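Local structure of cyclase (Uncultured organism, 5IBZ) at residues Met106-Ser111 against Pro310-Ser315; Gln113-Ser118 against Val277-Ile282; Leu117-Tyr122 against Asn270-Leu275; Asp198-Arg203 against Ala243-Asp248; Asn249-Arg254 against Pro266-Leu271. The protein belongs to the cyclase family, probably has arylformamidase-like activity, and binds acetylphosphate in a pocket in this crystal. All coordinates share one frame; numbering follows the deposited sequence.

Contact 1 (Met106-Ser111 against Pro310-Ser315); sequences MPLQGS and PGAVGS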
# COMPACT_ATOMS: atom_id res chain seq x y z
N MSE B 106 3.19 -4.36 2.97
CA MSE B 106 3.88 -5.62 2.82
C MSE B 106 2.97 -6.82 2.82
O MSE B 106 1.88 -6.78 3.42
CB MSE B 106 4.91 -5.80 3.95
CG MSE B 106 4.28 -5.90 5.31
SE MSE B 106 5.61 -5.99 6.74
CE MSE B 106 6.45 -7.70 6.38
N PRO B 107 3.42 -7.90 2.18
CA PRO B 107 2.76 -9.16 2.45
C PRO B 107 3.02 -9.58 3.88
O PRO B 107 4.13 -9.43 4.37
CB PRO B 107 3.42 -10.13 1.46
CG PRO B 107 4.35 -9.34 0.62
CD PRO B 107 4.65 -8.09 1.39
N LEU B 108 2.02 -10.15 4.53
CA LEU B 108 2.24 -10.66 5.87
C LEU B 108 3.07 -11.94 5.82
O LEU B 108 3.58 -12.37 6.84
CB LEU B 108 0.91 -10.86 6.59
CG LEU B 108 0.11 -9.58 6.77
CD1 LEU B 108 -1.20 -9.85 7.53
CD2 LEU B 108 0.90 -8.50 7.51
N GLN B 109 3.22 -12.51 4.62
CA GLN B 109 4.14 -13.63 4.39
C GLN B 109 5.40 -13.13 3.69
O GLN B 109 6.08 -13.89 2.99
CB GLN B 109 3.48 -14.73 3.52
CG GLN B 109 2.28 -15.45 4.14
CD GLN B 109 1.03 -14.58 4.24
OE1 GLN B 109 0.57 -14.02 3.26
NE2 GLN B 109 0.52 -14.43 5.47
N GLY B 110 5.70 -11.84 3.84
CA GLY B 110 6.74 -11.21 3.04
C GLY B 110 8.11 -11.07 3.70
O GLY B 110 9.02 -10.54 3.08
N SER B 111 8.24 -11.54 4.93
CA SER B 111 9.47 -11.38 5.70
C SER B 111 9.56 -12.50 6.74
O SER B 111 8.86 -13.50 6.63
CB SER B 111 9.53 -10.00 6.35
OG SER B 111 10.82 -9.68 6.83
N PRO B 310 -6.47 -9.22 13.57
CA PRO B 310 -7.62 -10.11 13.47
C PRO B 310 -7.94 -10.48 12.04
O PRO B 310 -7.94 -9.64 11.14
CB PRO B 310 -8.75 -9.29 14.11
CG PRO B 310 -8.25 -7.92 14.24
CD PRO B 310 -6.77 -7.97 14.29
N GLY B 311 -8.18 -11.77 11.84
CA GLY B 311 -8.53 -12.27 10.53
C GLY B 311 -7.36 -12.48 9.59
O GLY B 311 -7.56 -12.86 8.44
N ALA B 312 -6.14 -12.25 10.06
CA ALA B 312 -4.97 -12.47 9.23
C ALA B 312 -4.53 -13.93 9.27
O ALA B 312 -4.78 -14.64 10.26
CB ALA B 312 -3.82 -11.56 9.65
N VAL B 313 -3.85 -14.35 8.21
CA VAL B 313 -3.44 -15.74 8.09
C VAL B 313 -1.94 -15.93 8.37
O VAL B 313 -1.37 -16.99 8.09
CB VAL B 313 -3.81 -16.33 6.71
CG1 VAL B 313 -5.30 -16.23 6.49
CG2 VAL B 313 -3.07 -15.66 5.58
N GLY B 314 -1.33 -14.92 8.99
CA GLY B 314 0.05 -14.99 9.43
C GLY B 314 0.47 -13.61 9.91
O GLY B 314 -0.34 -12.69 9.93
N SER B 315 1.73 -13.46 10.26
CA SER B 315 2.22 -12.20 10.77
C SER B 315 3.72 -12.08 10.62
O SER B 315 4.42 -13.07 10.77
CB SER B 315 1.90 -12.08 12.25
OG SER B 315 2.41 -10.87 12.78
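Leu-108 and Gln-109 meet Ala-312, Val-313 and Gly-314 in a buried contact of van der Waals type, with no hydrogen bond passing directly between the segments; it lies where strand 97-107 ends and strand 314-316 begins. Leucine suits the place because one branch does the reaching: its CD1 lies 3.8 Å from Ala-312 CB and also touches Gly-314 O, a buried carbonyl oxygen with no polar partner in the model. Alanine offers a single methyl, small enough to let the leucine in. The two touching residues occupy the corners of a type I beta turn from Pro-107 to Gly-110, closed by the bond from Gly-110 N to Pro-107 O of 2.9 Å. Glycine fits the last position, since a CB there would run into Pro-107 CD. Gln-109 bends at its second torsion (chi2 71°), which turns CD aside, and NE2 comes to 3.8 Å from Val-313 CG2. Gly-314 lies close by, where a CB would crowd NE2. The polar end of Gln-109 has its main partner across the subunit interface, where OE1 accepts from the backbone N of Asp-102 of the second subunit. The carboxylate of that same Asp-102 accepts from Val-313 N, and Met-106 and Pro-107 pair antiparallel with a strand of the second subunit.

Contact 2 (Gln113-Ser118 against Val277-Ile282); sequences QWDALS and VYIGEI. With UVW (acetylphosphate), chain F.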
# COMPACT_ATOMS: atom_id res chain seq x y z
N GLN B 113 8.43 -14.56 9.57
CA GLN B 113 6.99 -14.76 9.72
C GLN B 113 6.61 -15.99 10.52
O GLN B 113 7.37 -16.96 10.61
CB GLN B 113 6.34 -14.88 8.33
CG GLN B 113 6.67 -16.18 7.60
CD GLN B 113 6.31 -16.13 6.13
OE1 GLN B 113 5.33 -16.70 5.68
NE2 GLN B 113 7.09 -15.38 5.39
N TRP B 114 5.40 -15.92 11.07
CA TRP B 114 4.60 -17.11 11.40
C TRP B 114 3.48 -17.22 10.38
O TRP B 114 2.89 -16.20 10.00
CB TRP B 114 3.95 -17.04 12.78
CG TRP B 114 4.81 -17.32 13.94
CD1 TRP B 114 5.07 -16.46 14.95
CD2 TRP B 114 5.49 -18.54 14.26
NE1 TRP B 114 5.87 -17.06 15.89
CE2 TRP B 114 6.15 -18.34 15.49
CE3 TRP B 114 5.62 -19.77 13.63
CZ2 TRP B 114 6.93 -19.31 16.08
CZ3 TRP B 114 6.38 -20.74 14.23
CH2 TRP B 114 7.04 -20.50 15.44
N ASP B 115 3.17 -18.45 10.00
CA ASP B 115 1.99 -18.75 9.21
C ASP B 115 0.95 -19.32 10.13
O ASP B 115 1.23 -20.24 10.90
CB ASP B 115 2.32 -19.73 8.11
CG ASP B 115 3.39 -19.20 7.17
OD1 ASP B 115 3.55 -17.96 7.07
OD2 ASP B 115 4.10 -20.03 6.56
N ALA B 116 -0.25 -18.74 10.11
CA ALA B 116 -1.37 -19.24 10.92
C ALA B 116 -1.91 -20.54 10.36
O ALA B 116 -1.59 -20.92 9.23
CB ALA B 116 -2.47 -18.21 10.97
N LEU B 117 -2.76 -21.19 11.13
CA LEU B 117 -3.37 -22.43 10.66
C LEU B 117 -4.37 -22.16 9.53
O LEU B 117 -4.78 -23.08 8.82
CB LEU B 117 -4.05 -23.16 11.82
CG LEU B 117 -3.15 -23.41 13.02
CD1 LEU B 117 -3.92 -24.20 14.07
CD2 LEU B 117 -1.85 -24.12 12.64
N SER B 118 -4.77 -20.90 9.36
CA SER B 118 -5.60 -20.49 8.23
C SER B 118 -4.81 -20.28 6.94
O SER B 118 -5.38 -19.96 5.91
CB SER B 118 -6.35 -19.21 8.58
OG SER B 118 -5.48 -18.25 9.19
N VAL B 277 0.10 -27.40 13.77
CA VAL B 277 1.43 -26.90 14.13
C VAL B 277 1.80 -25.72 13.24
O VAL B 277 1.66 -25.79 12.03
CB VAL B 277 2.45 -28.05 14.02
CG1 VAL B 277 3.89 -27.54 14.11
CG2 VAL B 277 2.20 -29.10 15.11
N TYR B 278 2.27 -24.63 13.85
CA TYR B 278 2.58 -23.40 13.14
C TYR B 278 3.91 -23.50 12.42
O TYR B 278 4.81 -24.23 12.83
CB TYR B 278 2.58 -22.22 14.14
CG TYR B 278 1.21 -22.01 14.73
CD1 TYR B 278 0.77 -22.80 15.79
CD2 TYR B 278 0.34 -21.08 14.20
CE1 TYR B 278 -0.50 -22.66 16.30
CE2 TYR B 278 -0.93 -20.92 14.71
CZ TYR B 278 -1.36 -21.73 15.76
OH TYR B 278 -2.64 -21.58 16.29
N ILE B 279 3.99 -22.77 11.31
CA ILE B 279 5.18 -22.75 10.47
C ILE B 279 5.80 -21.36 10.46
O ILE B 279 5.13 -20.36 10.17
CB ILE B 279 4.84 -23.17 9.02
CG1 ILE B 279 4.42 -24.65 8.98
CG2 ILE B 279 5.98 -22.86 8.08
CD1 ILE B 279 4.02 -25.16 7.63
N GLY B 280 7.09 -21.31 10.78
CA GLY B 280 7.85 -20.07 10.74
C GLY B 280 8.86 -20.09 9.61
O GLY B 280 9.50 -21.12 9.35
N GLU B 281 8.97 -18.98 8.89
CA GLU B 281 9.83 -18.93 7.71
C GLU B 281 10.63 -17.65 7.65
O GLU B 281 10.21 -16.62 8.18
CB GLU B 281 9.00 -19.06 6.42
CG GLU B 281 8.34 -20.44 6.31
CD GLU B 281 7.26 -20.53 5.26
OE1 GLU B 281 6.73 -19.49 4.82
OE2 GLU B 281 6.97 -21.68 4.86
N ILE B 282 11.76 -17.73 6.97
CA ILE B 282 12.69 -16.61 6.75
C ILE B 282 13.20 -16.01 8.07
O ILE B 282 13.44 -14.81 8.21
CB ILE B 282 12.08 -15.47 5.86
CG1 ILE B 282 11.07 -16.04 4.84
CG2 ILE B 282 13.23 -14.76 5.16
CD1 ILE B 282 10.56 -15.01 3.82
C1 UVW F . 5.04 -20.97 -0.57
O1 UVW F . 4.52 -19.92 -0.78
C1M UVW F . 5.46 -21.86 -1.74
O2 UVW F . 5.30 -21.40 0.73
P UVW F . 4.77 -20.61 2.07
O1P UVW F . 3.31 -20.23 1.94
O2P UVW F . 4.98 -21.57 3.22
O3P UVW F . 5.57 -19.36 2.32
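Glu-281 faces Gln-113 as an antiparallel hydrogen-bonded pair of strands 278-281 and 113-115, and its side chain runs from the sheet to the bound acetylphosphate. CB packs 3.9 Å from Gln-113 CG. CG lies anti to the carbonyl carbon (chi1 -66°), and the extended chain carries CD to the ligand. OE1 stands 3.2 Å from Asp-115 OD2 and close to Gln-113 OE1, whose amide NE2 is hydrogen-bonded to Ser-111 O. The same OE1 lies 2.8 Å from O3P of acetylphosphate. OE2 reaches O2P of the ligand at 2.6 Å. The carboxylates of Asp-115 and Glu-281 are turned almost perpendicular, with planes 85° apart. In the backbone, Asp-115 N donates to Ile-279 O at 2.7 Å.

The Trp-114 side chain lies on the other face of the sheet, opposite Gly-280, where a CB would crowd CZ3 of the indole. Past the strand, Leu-117 makes a CH-pi contact, its CD2 methyl standing over the centre of the Tyr-278 ring, 3.9 Å from the centroid and 9° off the normal. The contact thus brings two carboxylates and an amide oxygen together beside a phosphate whose hydrogen-bonding partners are His-119, His-268 and Arg-69.

Contact 3 (Leu117-Tyr122 against Asn270-Leu275); sequences LSHGWY and NLLRDL. With UVW (acetylphosphate), chain F.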
# COMPACT_ATOMS: atom_id res chain seq x y z
N LEU B 117 -2.76 -21.19 11.13
CA LEU B 117 -3.37 -22.43 10.66
C LEU B 117 -4.37 -22.16 9.53
O LEU B 117 -4.78 -23.08 8.82
CB LEU B 117 -4.05 -23.16 11.82
CG LEU B 117 -3.15 -23.41 13.02
CD1 LEU B 117 -3.92 -24.20 14.07
CD2 LEU B 117 -1.85 -24.12 12.64
N SER B 118 -4.77 -20.90 9.36
CA SER B 118 -5.60 -20.49 8.23
C SER B 118 -4.81 -20.28 6.94
O SER B 118 -5.38 -19.96 5.91
CB SER B 118 -6.35 -19.21 8.58
OG SER B 118 -5.48 -18.25 9.19
N HIS B 119 -3.48 -20.41 6.99
CA HIS B 119 -2.65 -20.15 5.81
C HIS B 119 -2.64 -21.29 4.78
O HIS B 119 -2.42 -21.03 3.60
CB HIS B 119 -1.19 -19.85 6.23
CG HIS B 119 -0.23 -19.73 5.09
ND1 HIS B 119 -0.39 -18.79 4.09
CD2 HIS B 119 0.89 -20.41 4.79
CE1 HIS B 119 0.60 -18.91 3.22
NE2 HIS B 119 1.40 -19.89 3.63
N GLY B 120 -2.82 -22.54 5.22
CA GLY B 120 -2.66 -23.67 4.32
C GLY B 120 -3.41 -24.90 4.76
O GLY B 120 -3.57 -25.14 5.95
N TRP B 121 -3.84 -25.68 3.79
CA TRP B 121 -4.61 -26.89 4.05
C TRP B 121 -4.67 -27.69 2.76
O TRP B 121 -3.99 -27.37 1.80
CB TRP B 121 -6.02 -26.54 4.55
CG TRP B 121 -6.91 -25.84 3.55
CD1 TRP B 121 -7.90 -26.40 2.77
CD2 TRP B 121 -6.92 -24.44 3.24
NE1 TRP B 121 -8.49 -25.45 2.00
CE2 TRP B 121 -7.92 -24.23 2.27
CE3 TRP B 121 -6.18 -23.34 3.69
CZ2 TRP B 121 -8.18 -22.97 1.72
CZ3 TRP B 121 -6.45 -22.09 3.16
CH2 TRP B 121 -7.44 -21.91 2.18
N TYR B 122 -5.45 -28.76 2.74
CA TYR B 122 -5.73 -29.47 1.51
C TYR B 122 -7.19 -29.88 1.58
O TYR B 122 -7.79 -29.91 2.65
CB TYR B 122 -4.80 -30.67 1.30
CG TYR B 122 -4.77 -31.68 2.42
CD1 TYR B 122 -5.72 -32.69 2.49
CD2 TYR B 122 -3.78 -31.64 3.40
CE1 TYR B 122 -5.71 -33.62 3.52
CE2 TYR B 122 -3.76 -32.56 4.43
CZ TYR B 122 -4.72 -33.56 4.47
OH TYR B 122 -4.72 -34.49 5.47
N ASN B 270 0.23 -31.37 6.17
CA ASN B 270 0.20 -32.18 7.38
C ASN B 270 0.40 -31.31 8.62
O ASN B 270 -0.29 -31.49 9.61
CB ASN B 270 1.27 -33.28 7.35
CG ASN B 270 0.96 -34.39 6.35
OD1 ASN B 270 1.88 -35.01 5.81
ND2 ASN B 270 -0.31 -34.67 6.12
N LEU B 271 1.35 -30.36 8.59
CA LEU B 271 1.56 -29.56 9.79
C LEU B 271 0.39 -28.63 10.08
O LEU B 271 -0.15 -28.62 11.18
CB LEU B 271 2.84 -28.74 9.68
CG LEU B 271 4.14 -29.54 9.71
CD1 LEU B 271 5.32 -28.57 9.71
CD2 LEU B 271 4.23 -30.51 10.87
N LEU B 272 -0.02 -27.84 9.09
CA LEU B 272 -1.05 -26.84 9.34
C LEU B 272 -2.44 -27.43 9.56
O LEU B 272 -3.08 -27.16 10.57
CB LEU B 272 -1.10 -25.84 8.19
CG LEU B 272 0.19 -25.00 8.06
CD1 LEU B 272 0.16 -24.22 6.78
CD2 LEU B 272 0.44 -24.08 9.24
N ARG B 273 -2.88 -28.26 8.62
CA ARG B 273 -4.21 -28.86 8.71
C ARG B 273 -4.30 -30.03 9.69
O ARG B 273 -5.21 -30.06 10.51
CB ARG B 273 -4.68 -29.33 7.34
CG ARG B 273 -6.00 -30.06 7.38
CD ARG B 273 -6.27 -30.69 6.06
NE ARG B 273 -7.61 -31.21 5.94
CZ ARG B 273 -7.98 -32.46 6.18
NH1 ARG B 273 -7.10 -33.35 6.64
NH2 ARG B 273 -9.24 -32.83 5.98
N ASP B 274 -3.42 -31.01 9.57
CA ASP B 274 -3.61 -32.23 10.34
C ASP B 274 -3.17 -32.05 11.80
O ASP B 274 -3.89 -32.47 12.71
CB ASP B 274 -2.86 -33.39 9.67
CG ASP B 274 -3.40 -33.73 8.29
OD1 ASP B 274 -4.61 -33.54 8.07
OD2 ASP B 274 -2.62 -34.18 7.43
N LEU B 275 -2.00 -31.46 12.03
CA LEU B 275 -1.48 -31.31 13.40
C LEU B 275 -1.80 -29.98 14.09
O LEU B 275 -1.74 -29.87 15.32
CB LEU B 275 0.05 -31.48 13.41
CG LEU B 275 0.61 -32.79 12.86
CD1 LEU B 275 2.11 -32.86 13.14
CD2 LEU B 275 -0.10 -33.99 13.43
C1 UVW F . 5.04 -20.97 -0.57
O1 UVW F . 4.52 -19.92 -0.78
C1M UVW F . 5.46 -21.86 -1.74
O2 UVW F . 5.30 -21.40 0.73
P UVW F . 4.77 -20.61 2.07
O1P UVW F . 3.31 -20.23 1.94
O2P UVW F . 4.98 -21.57 3.22
O3P UVW F . 5.57 -19.36 2.32
O HOH W 1 -10.04 -31.35 3.69
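Tyr-122 lies across the side chain of Arg-273 at about a right angle, one face of its ring covered by the arginine. CD stands over the middle of the ring, 3.6 Å from the centroid, in a CH-pi contact. The guanidinium beyond it is tilted 36° from the ring and makes an off-centre cation-pi contact, CZ lying 4.2 Å from the centroid. The arginine chain, extended from CG to NE, runs over the ring, so CD and the guanidinium both meet it. The phenol end meets Asp-274, whose carboxylate is turned 75° from the ring: OH is 2.8 Å from OD1 and 2.9 Å from OD2, weak bonds between which the proton is not assigned.

These residues join the short strand 120-122 to segment 270-275 of helix 266-275, whose axis makes 69° with the strand; the same strand pairs antiparallel with a strand of the second subunit. Within the helix, Asp-274 OD1 takes a salt bridge from Arg-273 NH1 (2.9 Å) and OD2 accepts from Asn-270 ND2 (2.7 Å). An alanine in place of Asp-274 would probably leave the Arg-273 charge without this mate and the Tyr-122 hydroxyl and Asn-270 amide freer to turn.

Leu-272 packs on the strand, its CB against Gly-120 O and its CD1 beside Gly-120 N and CA; a CB on Gly-120 would clash with that methyl. Nearby, His-119 NE2 donates to O1P of acetylphosphate at 2.6 Å, and ND1 is hydrogen-bonded to Ala-100 O of the second subunit.

Contact 4 (Asp198-Arg203 against Ala243-Asp248); sequences DILVIR and AGVAAD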
# COMPACT_ATOMS: atom_id res chain seq x y z
N ASP B 198 7.76 -26.92 23.06
CA ASP B 198 8.90 -26.22 22.48
C ASP B 198 8.57 -25.69 21.09
O ASP B 198 7.77 -26.26 20.35
CB ASP B 198 10.13 -27.13 22.35
CG ASP B 198 10.84 -27.37 23.66
OD1 ASP B 198 10.50 -26.74 24.69
OD2 ASP B 198 11.78 -28.23 23.64
N ILE B 199 9.20 -24.57 20.76
CA ILE B 199 9.28 -24.10 19.40
C ILE B 199 10.64 -24.52 18.86
O ILE B 199 11.67 -24.14 19.41
CB ILE B 199 9.12 -22.58 19.35
CG1 ILE B 199 7.68 -22.22 19.75
CG2 ILE B 199 9.41 -22.04 17.96
CD1 ILE B 199 7.52 -20.81 20.23
N LEU B 200 10.65 -25.31 17.79
CA LEU B 200 11.87 -25.78 17.16
C LEU B 200 12.31 -24.82 16.07
O LEU B 200 11.53 -24.45 15.21
CB LEU B 200 11.64 -27.16 16.59
CG LEU B 200 12.88 -27.81 15.99
CD1 LEU B 200 13.90 -28.20 17.07
CD2 LEU B 200 12.48 -29.04 15.19
N VAL B 201 13.56 -24.41 16.14
CA VAL B 201 14.11 -23.45 15.21
C VAL B 201 15.26 -24.14 14.46
O VAL B 201 16.24 -24.58 15.08
CB VAL B 201 14.61 -22.19 15.96
CG1 VAL B 201 15.21 -21.22 15.03
CG2 VAL B 201 13.45 -21.55 16.75
N ILE B 202 15.11 -24.29 13.14
CA ILE B 202 16.02 -25.10 12.32
C ILE B 202 16.92 -24.24 11.45
O ILE B 202 16.42 -23.46 10.61
CB ILE B 202 15.23 -26.05 11.40
CG1 ILE B 202 14.25 -26.88 12.23
CG2 ILE B 202 16.18 -26.97 10.62
CD1 ILE B 202 13.31 -27.73 11.40
N ARG B 203 18.23 -24.37 11.64
CA ARG B 203 19.19 -23.69 10.77
C ARG B 203 19.57 -24.56 9.57
O ARG B 203 20.22 -25.62 9.73
CB ARG B 203 20.45 -23.28 11.52
CG ARG B 203 21.47 -22.61 10.60
CD ARG B 203 22.53 -21.79 11.36
NE ARG B 203 23.51 -21.20 10.45
CZ ARG B 203 24.74 -21.66 10.24
NH1 ARG B 203 25.18 -22.75 10.85
NH2 ARG B 203 25.52 -21.02 9.40
N ALA B 243 5.02 -26.90 19.44
CA ALA B 243 3.99 -25.92 19.13
C ALA B 243 4.14 -25.32 17.73
O ALA B 243 3.16 -24.92 17.11
CB ALA B 243 4.01 -24.80 20.15
N GLY B 244 5.39 -25.21 17.29
CA GLY B 244 5.68 -24.59 16.01
C GLY B 244 7.07 -24.97 15.57
O GLY B 244 7.91 -25.33 16.39
N VAL B 245 7.31 -24.88 14.26
CA VAL B 245 8.60 -25.17 13.67
C VAL B 245 8.95 -24.03 12.74
O VAL B 245 8.17 -23.71 11.84
CB VAL B 245 8.58 -26.49 12.89
CG1 VAL B 245 9.91 -26.81 12.30
CG2 VAL B 245 8.13 -27.65 13.79
N ALA B 246 10.10 -23.42 12.99
CA ALA B 246 10.55 -22.31 12.17
C ALA B 246 11.89 -22.64 11.55
O ALA B 246 12.65 -23.42 12.11
CB ALA B 246 10.65 -21.07 12.98
N ALA B 247 12.20 -21.97 10.44
CA ALA B 247 13.49 -22.16 9.78
C ALA B 247 13.97 -20.90 9.07
O ALA B 247 13.21 -19.94 8.86
CB ALA B 247 13.41 -23.32 8.77
N ASP B 248 15.26 -20.92 8.75
CA ASP B 248 15.91 -19.86 7.99
C ASP B 248 15.93 -20.18 6.48
O ASP B 248 16.87 -19.83 5.76
CB ASP B 248 17.32 -19.65 8.50
CG ASP B 248 18.20 -20.85 8.27
OD1 ASP B 248 17.62 -21.90 7.93
OD2 ASP B 248 19.45 -20.73 8.41
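Ala-246 N donates to Leu-200 O at 2.8 Å, and Ala-246 O accepts from Ile-202 N, also at 2.8 Å. Ala-246 is thus gripped through both of its peptide groups by strand 199-203. Towards the start of the pair come Leu-200 N to Gly-244 O (3.1 Å) and Ala-243 N to Asp-198 O (3.0 Å); at the far end Asp-248 N to Ile-202 O is a weak bond of 3.4 Å.

At this end Asp-248 turns its carboxylate to the chain leaving strand 199-203: OD1 accepts from Thr-204 N and OD2 from Gly-205 N. An alanine in place of Asp-248 would probably leave those two amides without their acceptor and that backbone less well held. Arg-203 NE remains 4.6 Å from Asp-248 OD2, too far for a salt bridge; its guanidinium pairs with Glu-208 and Asp-163 instead.

Leu-200, Ile-202, Val-245 and Ala-247 share one face of the sheet. On it Ile-202 CD1 touches Val-245 CG1 at 3.6 Å, branched residues suiting a strand, while the small Ala-247 leaves room for Leu-252. The connection between these adjacent parallel strands carries helices 215-223 and 233-239, a beta-alpha-beta crossover. Helix 233-239 covers this face, with Trp-236 on Leu-200 and Ile-237 on Val-245, and strands 158-163 and 278-281 flank the pair in the sheet.

Contact 5 (Asn249-Arg254 against Pro266-Leu271); sequences NIALER and PVHGNL. With UVW (acetylphosphate), chain F.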
# COMPACT_ATOMS: atom_id res chain seq x y z
N ASN B 249 14.88 -20.84 6.01
CA ASN B 249 14.65 -20.96 4.56
C ASN B 249 13.33 -20.24 4.26
O ASN B 249 12.81 -19.50 5.11
CB ASN B 249 14.67 -22.42 4.10
CG ASN B 249 13.63 -23.27 4.78
OD1 ASN B 249 12.73 -22.76 5.43
ND2 ASN B 249 13.74 -24.60 4.60
N ILE B 250 12.79 -20.42 3.06
CA ILE B 250 11.62 -19.65 2.65
C ILE B 250 10.33 -20.46 2.78
O ILE B 250 9.27 -19.91 3.06
CB ILE B 250 11.74 -19.15 1.18
CG1 ILE B 250 13.14 -18.62 0.88
CG2 ILE B 250 10.70 -18.09 0.92
CD1 ILE B 250 13.65 -17.51 1.80
N ALA B 251 10.43 -21.78 2.61
CA ALA B 251 9.25 -22.64 2.58
C ALA B 251 9.15 -23.70 3.68
O ALA B 251 8.24 -24.52 3.65
CB ALA B 251 9.18 -23.33 1.24
N LEU B 252 10.12 -23.71 4.60
CA LEU B 252 10.29 -24.73 5.65
C LEU B 252 10.56 -26.13 5.12
O LEU B 252 11.63 -26.69 5.36
CB LEU B 252 9.07 -24.79 6.60
CG LEU B 252 9.25 -25.85 7.70
CD1 LEU B 252 10.54 -25.65 8.49
CD2 LEU B 252 8.05 -25.86 8.64
N GLU B 253 9.61 -26.70 4.38
CA GLU B 253 9.88 -28.00 3.79
C GLU B 253 10.73 -27.87 2.54
O GLU B 253 10.82 -26.79 1.93
CB GLU B 253 8.58 -28.75 3.49
CG GLU B 253 7.79 -28.28 2.32
CD GLU B 253 6.48 -29.11 2.17
OE1 GLU B 253 6.52 -30.31 1.82
OE2 GLU B 253 5.43 -28.52 2.47
N ARG B 254 11.38 -28.97 2.19
CA ARG B 254 12.18 -29.04 0.97
C ARG B 254 11.28 -28.78 -0.24
O ARG B 254 10.18 -29.32 -0.33
CB ARG B 254 12.86 -30.40 0.87
CG ARG B 254 13.92 -30.50 -0.22
CD ARG B 254 13.42 -31.20 -1.46
NE ARG B 254 14.51 -31.33 -2.43
CZ ARG B 254 14.34 -31.70 -3.69
NH1 ARG B 254 15.37 -31.81 -4.51
NH2 ARG B 254 13.12 -31.98 -4.14
N PRO B 266 3.48 -31.74 0.88
CA PRO B 266 2.75 -32.50 1.88
C PRO B 266 3.02 -32.01 3.31
O PRO B 266 2.11 -32.10 4.14
CB PRO B 266 3.26 -33.92 1.68
CG PRO B 266 4.59 -33.77 1.01
CD PRO B 266 4.44 -32.58 0.14
N VAL B 267 4.22 -31.51 3.60
CA VAL B 267 4.53 -31.10 4.98
C VAL B 267 3.67 -29.90 5.40
O VAL B 267 3.18 -29.85 6.53
CB VAL B 267 6.03 -30.79 5.17
CG1 VAL B 267 6.31 -30.29 6.58
CG2 VAL B 267 6.87 -32.03 4.85
N HIS B 268 3.49 -28.93 4.51
CA HIS B 268 2.60 -27.81 4.79
C HIS B 268 1.21 -28.29 5.20
O HIS B 268 0.64 -27.86 6.19
CB HIS B 268 2.44 -26.92 3.57
CG HIS B 268 3.51 -25.89 3.43
ND1 HIS B 268 4.76 -26.19 2.95
CD2 HIS B 268 3.52 -24.57 3.72
CE1 HIS B 268 5.50 -25.10 2.95
NE2 HIS B 268 4.77 -24.10 3.41
N GLY B 269 0.68 -29.19 4.39
CA GLY B 269 -0.65 -29.73 4.63
C GLY B 269 -0.73 -30.48 5.93
O GLY B 269 -1.65 -30.27 6.73
N ASN B 270 0.23 -31.37 6.17
CA ASN B 270 0.20 -32.18 7.38
C ASN B 270 0.40 -31.31 8.62
O ASN B 270 -0.29 -31.49 9.61
CB ASN B 270 1.27 -33.28 7.35
CG ASN B 270 0.96 -34.39 6.35
OD1 ASN B 270 1.88 -35.01 5.81
ND2 ASN B 270 -0.31 -34.67 6.12
N LEU B 271 1.35 -30.36 8.59
CA LEU B 271 1.56 -29.56 9.79
C LEU B 271 0.39 -28.63 10.08
O LEU B 271 -0.15 -28.62 11.18
CB LEU B 271 2.84 -28.74 9.68
CG LEU B 271 4.14 -29.54 9.71
CD1 LEU B 271 5.32 -28.57 9.71
CD2 LEU B 271 4.23 -30.51 10.87
C1 UVW F . 5.04 -20.97 -0.57
O1 UVW F . 4.52 -19.92 -0.78
C1M UVW F . 5.46 -21.86 -1.74
O2 UVW F . 5.30 -21.40 0.73
P UVW F . 4.77 -20.61 2.07
O1P UVW F . 3.31 -20.23 1.94
O2P UVW F . 4.98 -21.57 3.22
O3P UVW F . 5.57 -19.36 2.32
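Pro-266 opens helix 266-275 with CD 3.5 Å from Glu-253 OE1; as a proline it has no N-H to offer, which suits a first helical position. Val-267 does offer one: its N donates to OE1 of Glu-253 at 3.1 Å, on the syn side, though tilted well out of the carboxylate plane. Its CB rests against the same oxygen, 3.4 Å away, as the two side chains slide past each other in opposite directions.

His-268 is held twice by the other oxygen. Its backbone N meets Glu-253 OE2 at 2.8 Å from above the carboxylate plane, and ND1 donates to OE2 nearly in line, at a very short modelled 2.5 Å. The carboxylate and the imidazole are nearly coplanar, 13° apart, and the bond to ND1 helps fix the rotation of the ring, whose NE2 then hydrogen-bonds O2P of acetylphosphate at 2.5 Å. A glutamate suits this spot, since one carboxylate takes up both backbone amides and the ring.

One turn on, Leu-271 CD1 meets Leu-252 CD2 at 4.0 Å, the side chains crossing at about a right angle. Leu-252 is kept in place by an Asx motif in which its N donates to Asn-249 OD1, while Asn-249 ND2 returns a bond to Leu-252 O. The whole is a histidine-carboxylate hydrogen bond at the N-terminal end of a helix, lining the ligand pocket together with Ile-250.

Overall arrangement
All five contacts are largely buried, but they differ in depth and chemistry. Contacts 2 and 4 lie nearest the centre of the chain and belong to one mixed sheet, strands 278-281 and 244-247 being neighbours; both pair strands through backbone bonds, but contact 2 adds acid and amide side chains beside the ligand. Contact 1 reaches the edge of that sheet, relies on van der Waals touch and meets the second subunit, as contact 3 does. Contacts 3 and 5 both use helix 266-275, one through an arginine-tyrosine-aspartate cluster, the other through a glutamate at its first turn. Contacts 2, 3 and 5 converge on the acetylphosphate from different elements, supplying acid, histidine and histidine.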